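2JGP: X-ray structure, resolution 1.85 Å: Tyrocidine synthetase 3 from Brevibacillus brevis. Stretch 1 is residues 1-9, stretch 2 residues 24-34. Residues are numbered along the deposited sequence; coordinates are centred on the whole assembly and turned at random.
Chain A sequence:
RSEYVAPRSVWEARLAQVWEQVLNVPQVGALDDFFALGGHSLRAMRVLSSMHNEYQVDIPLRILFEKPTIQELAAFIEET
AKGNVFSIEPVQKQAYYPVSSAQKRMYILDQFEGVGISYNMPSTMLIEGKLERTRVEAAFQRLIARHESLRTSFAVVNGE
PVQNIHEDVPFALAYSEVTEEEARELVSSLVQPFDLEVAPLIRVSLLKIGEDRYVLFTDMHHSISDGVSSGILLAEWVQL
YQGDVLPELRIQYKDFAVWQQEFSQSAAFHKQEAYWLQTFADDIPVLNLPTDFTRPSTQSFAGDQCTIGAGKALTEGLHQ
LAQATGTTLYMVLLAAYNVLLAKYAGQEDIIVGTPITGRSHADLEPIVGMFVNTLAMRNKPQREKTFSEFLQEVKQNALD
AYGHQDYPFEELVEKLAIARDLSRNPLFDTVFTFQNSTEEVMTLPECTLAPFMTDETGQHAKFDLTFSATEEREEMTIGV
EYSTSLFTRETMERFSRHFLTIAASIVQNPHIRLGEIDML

Stretch 1 (1-9) RSEYVAPRS
Stretch 2 24-34: NVPQVGALDDF

The best-formed direct bond joins the backbones: Ala30 N donates to Val5 O at 2.8 Å and 164°. A type I turn from Gly29 to Asp32 presents that amide; it is closed by Asp32 N to Gly29 O (3.1 Å) and braced by Gly29 N to Asp32 OD2 (2.6 Å, 173°). The same carboxylate oxygen, with Asp32 at chi1 -79°, forms a salt bridge with Arg1 NH1 (3.1 Å). Arg1, m at chi1 and chi2 and t at chi3, also donates weakly from NH1 to Gln27 O (3.2 Å). Its NH2 lies 2.4 Å from Pro26 O, but the NH2 position is uncertain.

A largely extended stretch 1 (residues 1-7) packs against a stretch 2 that bends through the turn, with no regular helix or strand in either. Register is given by CA separations of 4.9 Å for Val5–Gly29 and 5.5 Å for Ser2–Asp32, so the chains run antiparallel. Water 3 extends the pairing, donating to Glu3 O (2.7 Å) and accepting from Val5 N (3.1 Å) and Leu31 N (3.0 Å).

Packing completes the contact, which buries 701 Å² in total. Gln27 (phi/psi 61/48) sets CG over the Tyr4 ring, 3.8 Å from its centroid. Gly29 suits its place because an ideal CB would fall 2.6 Å from both Val5 O and Tyr4 CD1. Val5 (t) reaches Ala30 CB through CG1 (3.8 Å) and Leu31 CD1 through CG2 (3.6 Å).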

# COMPACT_ATOMS: atom_id res chain seq x y z
N ARG A 1 12.98 14.59 28.88
CA ARG A 1 12.20 13.98 27.77
C ARG A 1 11.16 14.91 27.18
O ARG A 1 10.28 15.41 27.88
CB ARG A 1 11.48 12.73 28.27
CG ARG A 1 12.28 11.48 28.14
CD ARG A 1 12.40 11.05 26.71
NE ARG A 1 13.00 9.73 26.66
CZ ARG A 1 13.13 9.00 25.55
NH1 ARG A 1 12.74 9.46 24.37
NH2 ARG A 1 13.68 7.81 25.65
N SER A 2 11.22 15.09 25.86
CA SER A 2 10.15 15.75 25.14
C SER A 2 8.93 14.84 25.12
O SER A 2 9.04 13.63 25.30
CB SER A 2 10.59 16.06 23.71
OG SER A 2 11.77 16.85 23.71
N GLU A 3 7.76 15.44 24.91
CA GLU A 3 6.55 14.69 24.62
C GLU A 3 6.80 13.69 23.49
O GLU A 3 7.45 14.02 22.49
CB GLU A 3 5.44 15.65 24.23
CG GLU A 3 4.16 15.01 23.74
CD GLU A 3 3.15 16.04 23.33
OE1 GLU A 3 3.45 16.83 22.41
OE2 GLU A 3 2.05 16.06 23.90
N TYR A 4 6.30 12.46 23.65
CA TYR A 4 6.53 11.44 22.63
C TYR A 4 5.59 11.63 21.46
O TYR A 4 4.37 11.68 21.63
CB TYR A 4 6.35 10.03 23.18
CG TYR A 4 6.59 8.97 22.13
CD1 TYR A 4 7.86 8.80 21.57
CD2 TYR A 4 5.57 8.15 21.68
CE1 TYR A 4 8.10 7.83 20.60
CE2 TYR A 4 5.80 7.19 20.70
CZ TYR A 4 7.07 7.03 20.17
OH TYR A 4 7.30 6.08 19.21
N VAL A 5 6.18 11.73 20.28
CA VAL A 5 5.46 11.69 19.02
C VAL A 5 6.06 10.56 18.20
O VAL A 5 7.26 10.56 17.89
CB VAL A 5 5.58 13.04 18.28
CG1 VAL A 5 5.03 12.93 16.87
CG2 VAL A 5 4.87 14.14 19.08
N ALA A 6 5.25 9.56 17.86
CA ALA A 6 5.75 8.39 17.15
C ALA A 6 6.22 8.79 15.75
O ALA A 6 5.65 9.70 15.16
CB ALA A 6 4.67 7.32 17.05
N PRO A 7 7.27 8.13 15.22
CA PRO A 7 7.75 8.43 13.87
C PRO A 7 6.62 8.47 12.84
O PRO A 7 5.74 7.61 12.86
CB PRO A 7 8.72 7.28 13.58
CG PRO A 7 9.25 6.92 14.94
CD PRO A 7 8.06 7.05 15.85
N ARG A 8 6.62 9.48 11.97
CA ARG A 8 5.52 9.71 11.02
C ARG A 8 5.94 9.55 9.57
O ARG A 8 5.13 9.69 8.65
CB ARG A 8 4.98 11.13 11.21
CG ARG A 8 4.53 11.44 12.62
CD ARG A 8 4.48 12.91 12.86
NE ARG A 8 5.80 13.52 12.86
CZ ARG A 8 6.05 14.78 13.21
NH1 ARG A 8 5.05 15.58 13.58
NH2 ARG A 8 7.29 15.25 13.17
N SER A 9 7.22 9.27 9.35
CA SER A 9 7.77 9.13 8.02
C SER A 9 8.88 8.11 8.06
O SER A 9 9.36 7.76 9.13
CB SER A 9 8.33 10.45 7.52
OG SER A 9 9.49 10.82 8.26
N ASN A 24 21.45 4.36 23.51
CA ASN A 24 20.89 3.38 24.44
C ASN A 24 19.76 4.00 25.25
O ASN A 24 19.73 3.92 26.48
CB ASN A 24 21.98 2.80 25.37
CG ASN A 24 21.45 1.66 26.24
OD1 ASN A 24 20.46 1.01 25.90
ND2 ASN A 24 22.11 1.43 27.37
N VAL A 25 18.83 4.63 24.55
CA VAL A 25 17.64 5.20 25.16
C VAL A 25 16.45 4.68 24.36
O VAL A 25 16.51 4.64 23.13
CB VAL A 25 17.69 6.74 25.12
CG1 VAL A 25 16.40 7.32 25.63
CG2 VAL A 25 18.86 7.26 25.95
N PRO A 26 15.38 4.25 25.05
CA PRO A 26 14.22 3.70 24.34
C PRO A 26 13.18 4.74 23.90
O PRO A 26 13.11 5.82 24.47
CB PRO A 26 13.60 2.76 25.39
CG PRO A 26 13.92 3.42 26.70
CD PRO A 26 15.19 4.22 26.51
N GLN A 27 12.38 4.40 22.89
CA GLN A 27 11.19 5.17 22.52
C GLN A 27 11.51 6.61 22.09
O GLN A 27 10.86 7.55 22.55
CB GLN A 27 10.17 5.16 23.66
CG GLN A 27 8.73 5.36 23.19
CD GLN A 27 7.78 5.66 24.32
OE1 GLN A 27 7.90 6.67 25.01
NE2 GLN A 27 6.79 4.79 24.50
N VAL A 28 12.49 6.76 21.20
CA VAL A 28 12.84 8.06 20.63
C VAL A 28 11.76 8.49 19.64
O VAL A 28 11.41 7.73 18.73
CB VAL A 28 14.23 8.03 19.94
CG1 VAL A 28 14.47 9.31 19.11
CG2 VAL A 28 15.33 7.86 20.98
N GLY A 29 11.24 9.70 19.83
CA GLY A 29 10.15 10.22 19.02
C GLY A 29 10.54 11.45 18.23
O GLY A 29 11.67 11.94 18.33
N ALA A 30 9.59 11.96 17.45
CA ALA A 30 9.83 13.04 16.50
C ALA A 30 10.32 14.36 17.12
O ALA A 30 11.02 15.13 16.47
CB ALA A 30 8.58 13.28 15.65
N LEU A 31 9.93 14.62 18.37
CA LEU A 31 10.30 15.86 19.05
C LEU A 31 11.56 15.74 19.90
O LEU A 31 12.02 16.73 20.46
CB LEU A 31 9.14 16.36 19.93
CG LEU A 31 7.80 16.59 19.23
CD1 LEU A 31 6.73 17.05 20.22
CD2 LEU A 31 7.95 17.60 18.10
N ASP A 32 12.11 14.53 20.01
CA ASP A 32 13.28 14.33 20.89
C ASP A 32 14.51 15.05 20.34
O ASP A 32 14.75 15.06 19.14
CB ASP A 32 13.56 12.84 21.10
CG ASP A 32 12.63 12.22 22.14
OD1 ASP A 32 12.49 12.78 23.25
OD2 ASP A 32 12.05 11.15 21.85
N ASP A 33 15.28 15.66 21.24
CA ASP A 33 16.49 16.40 20.90
C ASP A 33 17.69 15.56 21.33
O ASP A 33 17.77 15.12 22.49
CB ASP A 33 16.49 17.77 21.60
CG ASP A 33 17.76 18.57 21.35
OD1 ASP A 33 18.85 18.15 21.81
OD2 ASP A 33 17.68 19.64 20.71
N PHE A 34 18.62 15.34 20.40
CA PHE A 34 19.77 14.45 20.60
C PHE A 34 20.58 14.80 21.84
O PHE A 34 21.02 13.92 22.59
CB PHE A 34 20.68 14.48 19.37
CG PHE A 34 21.81 13.49 19.43
CD1 PHE A 34 21.58 12.15 19.17
CD2 PHE A 34 23.09 13.90 19.78
CE1 PHE A 34 22.61 11.23 19.24
CE2 PHE A 34 24.13 12.98 19.85
CZ PHE A 34 23.89 11.64 19.58
O HOH W 1 9.69 11.39 23.71
O HOH W 2 14.48 15.00 23.96
O HOH W 3 9.02 12.91 20.63
O HOH W 4 9.69 5.55 18.54